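Local coordinates for protein peptidase M3B, oligoendopeptidase F (Enterococcus faecium, PDB 2QR4) that probably cleaves short peptides as a zinc-dependent oligoendopeptidase of the M3 metallopeptidase family, at residues Val46-His58 / Leu73-Ser85. Sequence-based numbering, arbitrary orientation.
Sequences VYRQTEVIYVYAH and LYARASSLFSKVS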
ATOM      1  N   VAL A  46     -18.239 -11.804 -19.827  1.00 38.77           N
ATOM      2  CA  VAL A  46     -17.216 -12.317 -18.922  1.00 34.83           C
ATOM      3  C   VAL A  46     -16.885 -11.260 -17.889  1.00 42.38           C
ATOM      4  O   VAL A  46     -16.791 -11.543 -16.692  1.00 41.45           O
ATOM      5  CB  VAL A  46     -15.941 -12.743 -19.683  1.00 31.25           C
ATOM      6  CG1 VAL A  46     -14.835 -12.995 -18.742  1.00 48.14           C
ATOM      7  CG2 VAL A  46     -16.210 -14.014 -20.430  1.00 45.57           C
ATOM      8  N   TYR A  47     -16.743 -10.029 -18.361  1.00 41.42           N
ATOM      9  CA  TYR A  47     -16.284  -8.940 -17.521  1.00 47.88           C
ATOM     10  C   TYR A  47     -17.303  -8.652 -16.428  1.00 51.50           C
ATOM     11  O   TYR A  47     -16.955  -8.577 -15.249  1.00 49.67           O
ATOM     12  CB  TYR A  47     -15.990  -7.700 -18.371  1.00 49.20           C
ATOM     13  CG  TYR A  47     -15.371  -6.554 -17.624  1.00 52.35           C
ATOM     14  CD1 TYR A  47     -13.993  -6.466 -17.455  1.00 60.40           C
ATOM     15  CD2 TYR A  47     -16.164  -5.549 -17.093  1.00 54.89           C
ATOM     16  CE1 TYR A  47     -13.423  -5.396 -16.771  1.00 55.60           C
ATOM     17  CE2 TYR A  47     -15.616  -4.493 -16.408  1.00 55.60           C
ATOM     18  CZ  TYR A  47     -14.247  -4.415 -16.246  1.00 55.59           C
ATOM     19  OH  TYR A  47     -13.723  -3.342 -15.560  1.00 61.65           O
ATOM     20  N   ARG A  48     -18.568  -8.540 -16.810  1.00 50.04           N
ATOM     21  CA  ARG A  48     -19.605  -8.252 -15.836  1.00 45.70           C
ATOM     22  C   ARG A  48     -19.857  -9.365 -14.830  1.00 49.96           C
ATOM     23  O   ARG A  48     -20.157  -9.090 -13.670  1.00 52.16           O
ATOM     24  CB  ARG A  48     -20.893  -7.804 -16.525  1.00 59.18           C
ATOM     25  CG  ARG A  48     -20.718  -6.420 -17.186  1.00 78.37           C
ATOM     26  CD  ARG A  48     -22.027  -5.826 -17.684  1.00 89.02           C
ATOM     27  NE  ARG A  48     -21.819  -4.654 -18.537  1.00 92.01           N
ATOM     28  CZ  ARG A  48     -22.793  -4.038 -19.203  1.00 93.21           C
ATOM     29  NH1 ARG A  48     -24.037  -4.490 -19.115  1.00100.03           N
ATOM     30  NH2 ARG A  48     -22.529  -2.977 -19.961  1.00 82.26           N
ATOM     31  N   GLN A  49     -19.731 -10.618 -15.248  1.00 44.25           N
ATOM     32  CA  GLN A  49     -19.872 -11.719 -14.293  1.00 40.46           C
ATOM     33  C   GLN A  49     -18.767 -11.707 -13.240  1.00 49.86           C
ATOM     34  O   GLN A  49     -18.963 -12.167 -12.117  1.00 49.00           O
ATOM     35  CB  GLN A  49     -19.873 -13.062 -15.006  1.00 43.61           C
ATOM     36  CG  GLN A  49     -21.238 -13.440 -15.545  1.00 62.50           C
ATOM     37  CD  GLN A  49     -21.157 -14.360 -16.754  1.00 75.92           C
ATOM     38  OE1 GLN A  49     -20.216 -15.161 -16.900  1.00 66.74           O
ATOM     39  NE2 GLN A  49     -22.155 -14.249 -17.635  1.00 78.94           N
ATOM     40  N   THR A  50     -17.604 -11.186 -13.615  1.00 31.64           N
ATOM     41  CA  THR A  50     -16.472 -11.122 -12.718  1.00 45.94           C
ATOM     42  C   THR A  50     -16.595  -9.922 -11.787  1.00 47.30           C
ATOM     43  O   THR A  50     -16.188  -9.984 -10.627  1.00 44.53           O
ATOM     44  CB  THR A  50     -15.167 -11.042 -13.514  1.00 46.55           C
ATOM     45  OG1 THR A  50     -15.078 -12.191 -14.365  1.00 53.06           O
ATOM     46  CG2 THR A  50     -13.986 -11.026 -12.587  1.00 51.85           C
ATOM     47  N   GLU A  51     -17.170  -8.841 -12.301  1.00 45.60           N
ATOM     48  CA  GLU A  51     -17.363  -7.632 -11.527  1.00 49.06           C
ATOM     49  C   GLU A  51     -18.311  -7.927 -10.363  1.00 50.45           C
ATOM     50  O   GLU A  51     -18.066  -7.505  -9.229  1.00 49.84           O
ATOM     51  CB  GLU A  51     -17.910  -6.519 -12.421  1.00 61.39           C
ATOM     52  CG  GLU A  51     -17.920  -5.131 -11.796  1.00 74.47           C
ATOM     53  CD  GLU A  51     -17.610  -4.032 -12.809  1.00 78.13           C
ATOM     54  OE1 GLU A  51     -17.805  -4.252 -14.025  1.00 79.76           O
ATOM     55  OE2 GLU A  51     -17.157  -2.948 -12.389  1.00 75.79           O
ATOM     56  N   VAL A  52     -19.363  -8.687 -10.654  1.00 42.59           N
ATOM     57  CA  VAL A  52     -20.369  -9.083  -9.669  1.00 40.28           C
ATOM     58  C   VAL A  52     -19.752  -9.848  -8.505  1.00 41.59           C
ATOM     59  O   VAL A  52     -19.964  -9.511  -7.354  1.00 43.27           O
ATOM     60  CB  VAL A  52     -21.487  -9.935 -10.337  1.00 55.39           C
ATOM     61  CG1 VAL A  52     -22.235 -10.771  -9.314  1.00 49.15           C
ATOM     62  CG2 VAL A  52     -22.450  -9.041 -11.126  1.00 46.64           C
ATOM     63  N   ILE A  53     -18.982 -10.882  -8.819  1.00 49.65           N
ATOM     64  CA  ILE A  53     -18.225 -11.630  -7.826  1.00 42.07           C
ATOM     65  C   ILE A  53     -17.246 -10.734  -7.062  1.00 42.51           C
ATOM     66  O   ILE A  53     -17.133 -10.815  -5.845  1.00 45.42           O
ATOM     67  CB  ILE A  53     -17.428 -12.748  -8.510  1.00 56.33           C
ATOM     68  CG1 ILE A  53     -18.377 -13.719  -9.218  1.00 50.75           C
ATOM     69  CG2 ILE A  53     -16.532 -13.487  -7.523  1.00 41.54           C
ATOM     70  CD1 ILE A  53     -17.635 -14.707 -10.086  1.00 50.81           C
ATOM     71  N   TYR A  54     -16.527  -9.877  -7.773  1.00 43.49           N
ATOM     72  CA  TYR A  54     -15.620  -8.965  -7.093  1.00 45.25           C
ATOM     73  C   TYR A  54     -16.346  -8.059  -6.072  1.00 48.92           C
ATOM     74  O   TYR A  54     -16.043  -8.082  -4.870  1.00 43.94           O
ATOM     75  CB  TYR A  54     -14.850  -8.121  -8.092  1.00 45.84           C
ATOM     76  CG  TYR A  54     -13.977  -7.098  -7.419  1.00 47.35           C
ATOM     77  CD1 TYR A  54     -12.678  -7.417  -7.020  1.00 40.65           C
ATOM     78  CD2 TYR A  54     -14.450  -5.808  -7.172  1.00 43.64           C
ATOM     79  CE1 TYR A  54     -11.873  -6.477  -6.416  1.00 40.08           C
ATOM     80  CE2 TYR A  54     -13.652  -4.868  -6.554  1.00 54.33           C
ATOM     81  CZ  TYR A  54     -12.367  -5.211  -6.175  1.00 51.37           C
ATOM     82  OH  TYR A  54     -11.578  -4.278  -5.554  1.00 62.78           O
ATOM     83  N   VAL A  55     -17.291  -7.263  -6.563  1.00 46.50           N
ATOM     84  CA  VAL A  55     -18.083  -6.374  -5.724  1.00 42.79           C
ATOM     85  C   VAL A  55     -18.641  -7.103  -4.496  1.00 44.42           C
ATOM     86  O   VAL A  55     -18.583  -6.593  -3.375  1.00 50.63           O
ATOM     87  CB  VAL A  55     -19.227  -5.729  -6.539  1.00 46.31           C
ATOM     88  CG1 VAL A  55     -20.366  -5.266  -5.632  1.00 35.78           C
ATOM     89  CG2 VAL A  55     -18.684  -4.588  -7.385  1.00 37.68           C
ATOM     90  N   TYR A  56     -19.146  -8.311  -4.701  1.00 29.84           N
ATOM     91  CA  TYR A  56     -19.696  -9.092  -3.601  1.00 44.02           C
ATOM     92  C   TYR A  56     -18.660  -9.449  -2.541  1.00 47.97           C
ATOM     93  O   TYR A  56     -18.913  -9.316  -1.340  1.00 50.18           O
ATOM     94  CB  TYR A  56     -20.332 -10.380  -4.112  1.00 49.01           C
ATOM     95  CG  TYR A  56     -20.815 -11.274  -2.994  1.00 57.76           C
ATOM     96  CD1 TYR A  56     -21.827 -10.850  -2.131  1.00 62.19           C
ATOM     97  CD2 TYR A  56     -20.262 -12.537  -2.789  1.00 55.75           C
ATOM     98  CE1 TYR A  56     -22.282 -11.662  -1.099  1.00 65.30           C
ATOM     99  CE2 TYR A  56     -20.716 -13.364  -1.761  1.00 56.21           C
ATOM    100  CZ  TYR A  56     -21.725 -12.917  -0.918  1.00 61.42           C
ATOM    101  OH  TYR A  56     -22.184 -13.717   0.109  1.00 59.25           O
ATOM    102  N   ALA A  57     -17.503  -9.926  -2.984  1.00 38.34           N
ATOM    103  CA  ALA A  57     -16.466 -10.339  -2.059  1.00 39.67           C
ATOM    104  C   ALA A  57     -15.900  -9.130  -1.314  1.00 41.09           C
ATOM    105  O   ALA A  57     -15.559  -9.218  -0.137  1.00 37.34           O
ATOM    106  CB  ALA A  57     -15.372 -11.066  -2.796  1.00 35.97           C
ATOM    107  N   HIS A  58     -15.811  -8.007  -2.017  1.00 39.16           N
ATOM    108  CA  HIS A  58     -15.308  -6.776  -1.439  1.00 42.74           C
ATOM    109  C   HIS A  58     -16.261  -6.362  -0.329  1.00 45.17           C
ATOM    110  O   HIS A  58     -15.835  -6.036   0.779  1.00 45.77           O
ATOM    111  CB  HIS A  58     -15.223  -5.703  -2.519  1.00 36.04           C
ATOM    112  CG  HIS A  58     -14.538  -4.447  -2.094  1.00 53.77           C
ATOM    113  ND1 HIS A  58     -13.352  -4.022  -2.657  1.00 66.56           N
ATOM    114  CD2 HIS A  58     -14.880  -3.508  -1.183  1.00 55.18           C
ATOM    115  CE1 HIS A  58     -12.987  -2.882  -2.099  1.00 55.35           C
ATOM    116  NE2 HIS A  58     -13.900  -2.547  -1.205  1.00 56.38           N
ATOM    117  N   LEU A  73     -11.515 -14.926   0.472  1.00 38.66           N
ATOM    118  CA  LEU A  73     -12.486 -14.839  -0.611  1.00 32.33           C
ATOM    119  C   LEU A  73     -12.200 -13.596  -1.447  1.00 42.53           C
ATOM    120  O   LEU A  73     -12.148 -13.656  -2.679  1.00 37.89           O
ATOM    121  CB  LEU A  73     -13.893 -14.783  -0.033  1.00 42.69           C
ATOM    122  CG  LEU A  73     -15.018 -15.560  -0.706  1.00 54.28           C
ATOM    123  CD1 LEU A  73     -15.564 -14.801  -1.901  1.00 64.08           C
ATOM    124  CD2 LEU A  73     -14.538 -16.936  -1.110  1.00 56.51           C
ATOM    125  N   TYR A  74     -11.970 -12.478  -0.763  1.00 34.96           N
ATOM    126  CA  TYR A  74     -11.715 -11.203  -1.424  1.00 38.07           C
ATOM    127  C   TYR A  74     -10.408 -11.232  -2.233  1.00 41.03           C
ATOM    128  O   TYR A  74     -10.343 -10.732  -3.351  1.00 44.12           O
ATOM    129  CB  TYR A  74     -11.718 -10.066  -0.394  1.00 39.77           C
ATOM    130  CG  TYR A  74     -11.387  -8.707  -0.962  1.00 47.55           C
ATOM    131  CD1 TYR A  74     -12.043  -8.219  -2.092  1.00 42.26           C
ATOM    132  CD2 TYR A  74     -10.431  -7.894  -0.358  1.00 46.34           C
ATOM    133  CE1 TYR A  74     -11.731  -6.975  -2.623  1.00 47.79           C
ATOM    134  CE2 TYR A  74     -10.117  -6.646  -0.880  1.00 46.96           C
ATOM    135  CZ  TYR A  74     -10.766  -6.193  -2.009  1.00 50.04           C
ATOM    136  OH  TYR A  74     -10.461  -4.953  -2.514  1.00 51.18           O
ATOM    137  N   ALA A  75      -9.374 -11.834  -1.668  1.00 37.92           N
ATOM    138  CA  ALA A  75      -8.123 -12.024  -2.387  1.00 28.58           C
ATOM    139  C   ALA A  75      -8.322 -12.892  -3.636  1.00 37.37           C
ATOM    140  O   ALA A  75      -7.889 -12.526  -4.716  1.00 39.03           O
ATOM    141  CB  ALA A  75      -7.084 -12.646  -1.459  1.00 24.32           C
ATOM    142  N   ARG A  76      -8.993 -14.034  -3.504  1.00 36.14           N
ATOM    143  CA  ARG A  76      -9.220 -14.874  -4.682  1.00 30.85           C
ATOM    144  C   ARG A  76     -10.013 -14.111  -5.740  1.00 27.86           C
ATOM    145  O   ARG A  76      -9.730 -14.224  -6.933  1.00 50.05           O
ATOM    146  CB  ARG A  76      -9.902 -16.208  -4.321  1.00 32.27           C
ATOM    147  CG  ARG A  76      -9.023 -17.120  -3.481  1.00 37.46           C
ATOM    148  CD  ARG A  76      -9.598 -18.516  -3.295  1.00 43.29           C
ATOM    149  NE  ARG A  76      -8.526 -19.508  -3.129  1.00 59.38           N
ATOM    150  CZ  ARG A  76      -8.136 -20.045  -1.966  1.00 65.75           C
ATOM    151  NH1 ARG A  76      -7.146 -20.935  -1.954  1.00 57.67           N
ATOM    152  NH2 ARG A  76      -8.725 -19.705  -0.817  1.00 48.12           N
ATOM    153  N   ALA A  77     -10.973 -13.297  -5.309  1.00 38.10           N
ATOM    154  CA  ALA A  77     -11.799 -12.544  -6.259  1.00 40.15           C
ATOM    155  C   ALA A  77     -11.035 -11.408  -6.912  1.00 40.03           C
ATOM    156  O   ALA A  77     -11.287 -11.080  -8.075  1.00 40.87           O
ATOM    157  CB  ALA A  77     -13.088 -12.031  -5.603  1.00 32.57           C
ATOM    158  N   SER A  78     -10.088 -10.817  -6.185  1.00 40.80           N
ATOM    159  CA  SER A  78      -9.241  -9.783  -6.788  1.00 41.45           C
ATOM    160  C   SER A  78      -8.337 -10.358  -7.865  1.00 41.47           C
ATOM    161  O   SER A  78      -8.223  -9.774  -8.939  1.00 47.29           O
ATOM    162  CB  SER A  78      -8.423  -9.017  -5.748  1.00 34.20           C
ATOM    163  OG  SER A  78      -9.300  -8.349  -4.857  1.00 54.58           O
ATOM    164  N   SER A  79      -7.710 -11.504  -7.593  1.00 39.79           N
ATOM    165  CA  SER A  79      -6.857 -12.144  -8.600  1.00 46.55           C
ATOM    166  C   SER A  79      -7.649 -12.458  -9.860  1.00 38.47           C
ATOM    167  O   SER A  79      -7.180 -12.198 -10.952  1.00 47.73           O
ATOM    168  CB  SER A  79      -6.221 -13.433  -8.077  1.00 35.01           C
ATOM    169  OG  SER A  79      -5.468 -13.177  -6.925  1.00 52.98           O
ATOM    170  N   LEU A  80      -8.848 -13.016  -9.691  1.00 38.34           N
ATOM    171  CA  LEU A  80      -9.723 -13.369 -10.817  1.00 47.40           C
ATOM    172  C   LEU A  80     -10.036 -12.123 -11.627  1.00 47.33           C
ATOM    173  O   LEU A  80      -9.967 -12.144 -12.849  1.00 44.01           O
ATOM    174  CB  LEU A  80     -11.048 -13.939 -10.307  1.00 47.25           C
ATOM    175  CG  LEU A  80     -11.830 -15.052 -11.026  1.00 45.78           C
ATOM    176  CD1 LEU A  80     -13.293 -14.730 -10.951  1.00 42.67           C
ATOM    177  CD2 LEU A  80     -11.409 -15.277 -12.461  1.00 39.80           C
ATOM    178  N   PHE A  81     -10.377 -11.039 -10.933  1.00 49.33           N
ATOM    179  CA  PHE A  81     -10.745  -9.787 -11.592  1.00 51.28           C
ATOM    180  C   PHE A  81      -9.605  -9.243 -12.448  1.00 51.61           C
ATOM    181  O   PHE A  81      -9.802  -8.929 -13.624  1.00 51.52           O
ATOM    182  CB  PHE A  81     -11.172  -8.740 -10.570  1.00 51.60           C
ATOM    183  CG  PHE A  81     -11.919  -7.589 -11.166  1.00 60.81           C
ATOM    184  CD1 PHE A  81     -12.990  -7.809 -12.026  1.00 64.18           C
ATOM    185  CD2 PHE A  81     -11.562  -6.289 -10.871  1.00 56.41           C
ATOM    186  CE1 PHE A  81     -13.689  -6.745 -12.582  1.00 66.48           C
ATOM    187  CE2 PHE A  81     -12.262  -5.216 -11.420  1.00 63.89           C
ATOM    188  CZ  PHE A  81     -13.326  -5.443 -12.271  1.00 56.10           C
ATOM    189  N   SER A  82      -8.415  -9.142 -11.867  1.00 40.08           N
ATOM    190  CA  SER A  82      -7.246  -8.700 -12.635  1.00 49.67           C
ATOM    191  C   SER A  82      -6.924  -9.657 -13.774  1.00 41.39           C
ATOM    192  O   SER A  82      -6.568  -9.225 -14.861  1.00 47.53           O
ATOM    193  CB  SER A  82      -6.011  -8.472 -11.746  1.00 47.82           C
ATOM    194  OG  SER A  82      -5.810  -9.549 -10.856  1.00 65.74           O
ATOM    195  N   LYS A  83      -7.088 -10.953 -13.541  1.00 37.57           N
ATOM    196  CA  LYS A  83      -6.817 -11.917 -14.585  1.00 38.51           C
ATOM    197  C   LYS A  83      -7.775 -11.706 -15.767  1.00 51.29           C
ATOM    198  O   LYS A  83      -7.350 -11.690 -16.926  1.00 47.60           O
ATOM    199  CB  LYS A  83      -6.927 -13.345 -14.063  1.00 43.92           C
ATOM    200  CG  LYS A  83      -6.609 -14.374 -15.137  1.00 60.99           C
ATOM    201  CD  LYS A  83      -6.485 -15.788 -14.593  1.00 68.21           C
ATOM    202  CE  LYS A  83      -7.838 -16.473 -14.500  1.00 75.13           C
ATOM    203  NZ  LYS A  83      -7.707 -17.869 -14.007  1.00 76.04           N
ATOM    204  N   VAL A  84      -9.059 -11.529 -15.457  1.00 36.65           N
ATOM    205  CA  VAL A  84     -10.086 -11.270 -16.460  1.00 39.74           C
ATOM    206  C   VAL A  84      -9.885  -9.918 -17.154  1.00 39.73           C
ATOM    207  O   VAL A  84      -9.937  -9.830 -18.378  1.00 40.15           O
ATOM    208  CB  VAL A  84     -11.507 -11.333 -15.831  1.00 40.63           C
ATOM    209  CG1 VAL A  84     -12.537 -10.742 -16.772  1.00 39.36           C
ATOM    210  CG2 VAL A  84     -11.869 -12.765 -15.493  1.00 36.53           C
ATOM    211  N   SER A  85      -9.659  -8.873 -16.368  1.00 33.19           N
ATOM    212  CA  SER A  85      -9.427  -7.538 -16.903  1.00 39.24           C
ATOM    213  C   SER A  85      -8.239  -7.545 -17.833  1.00 40.52           C
ATOM    214  O   SER A  85      -8.276  -6.946 -18.903  1.00 45.80           O
ATOM    215  CB  SER A  85      -9.169  -6.541 -15.779  1.00 40.06           C
ATOM    216  OG  SER A  85     -10.338  -6.339 -15.011  1.00 53.32           O
TER
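Phe-81 and Tyr-54 interlock as reciprocal knobs in holes: the phenylalanine fits among Tyr-47, Thr-50, Glu-51 and Tyr-54, the tyrosine among Tyr-74, Ala-77, Ser-78 and Phe-81. The rings of Tyr-54 and Phe-81 form an offset stack, centroids 5.0 Å apart and planes at 24°. Phenylalanine fills its hole with a flat ring that has no polar group to satisfy. At the edge of this ring, in its plane, the Thr-50 methyl CG2 lies 3.4 Å from Phe-81 CD1, while Ser-85 OG sits over the face opposite Tyr-54. Threonine suits this buried place because both branches meet segment 73-85: OG1 (chi1 -58°) rests against Val-84 CG2 yet donates its proton to Val-46 O at 3.0 Å.

Tyr-74 carries the other end. The Tyr-74 and His-58 side chains run side by side, their ring planes almost perpendicular, with His-58 ND1 3.0 Å from Tyr-74 OH. Tyr-54 OH lies at the edge of the Tyr-74 ring, in its plane. Tyrosine is long enough to carry its hydroxyl to a hydrogen bond with Asp-151 of helix 143-160. Small residues allow close backbones here: Ala-57 CB meets Ala-77 CB at 3.7 Å.

The segments, on consecutive helices 33-63 and 68-87, pack antiparallel, their axes 8.6 Å apart at 152°. Most of the contact is aromatic and aliphatic surface; the Thr-50 and Ser-85 hydroxyls bond to carbonyls of their own helices, whereas Asp-151 ties Tyr-74 to a third.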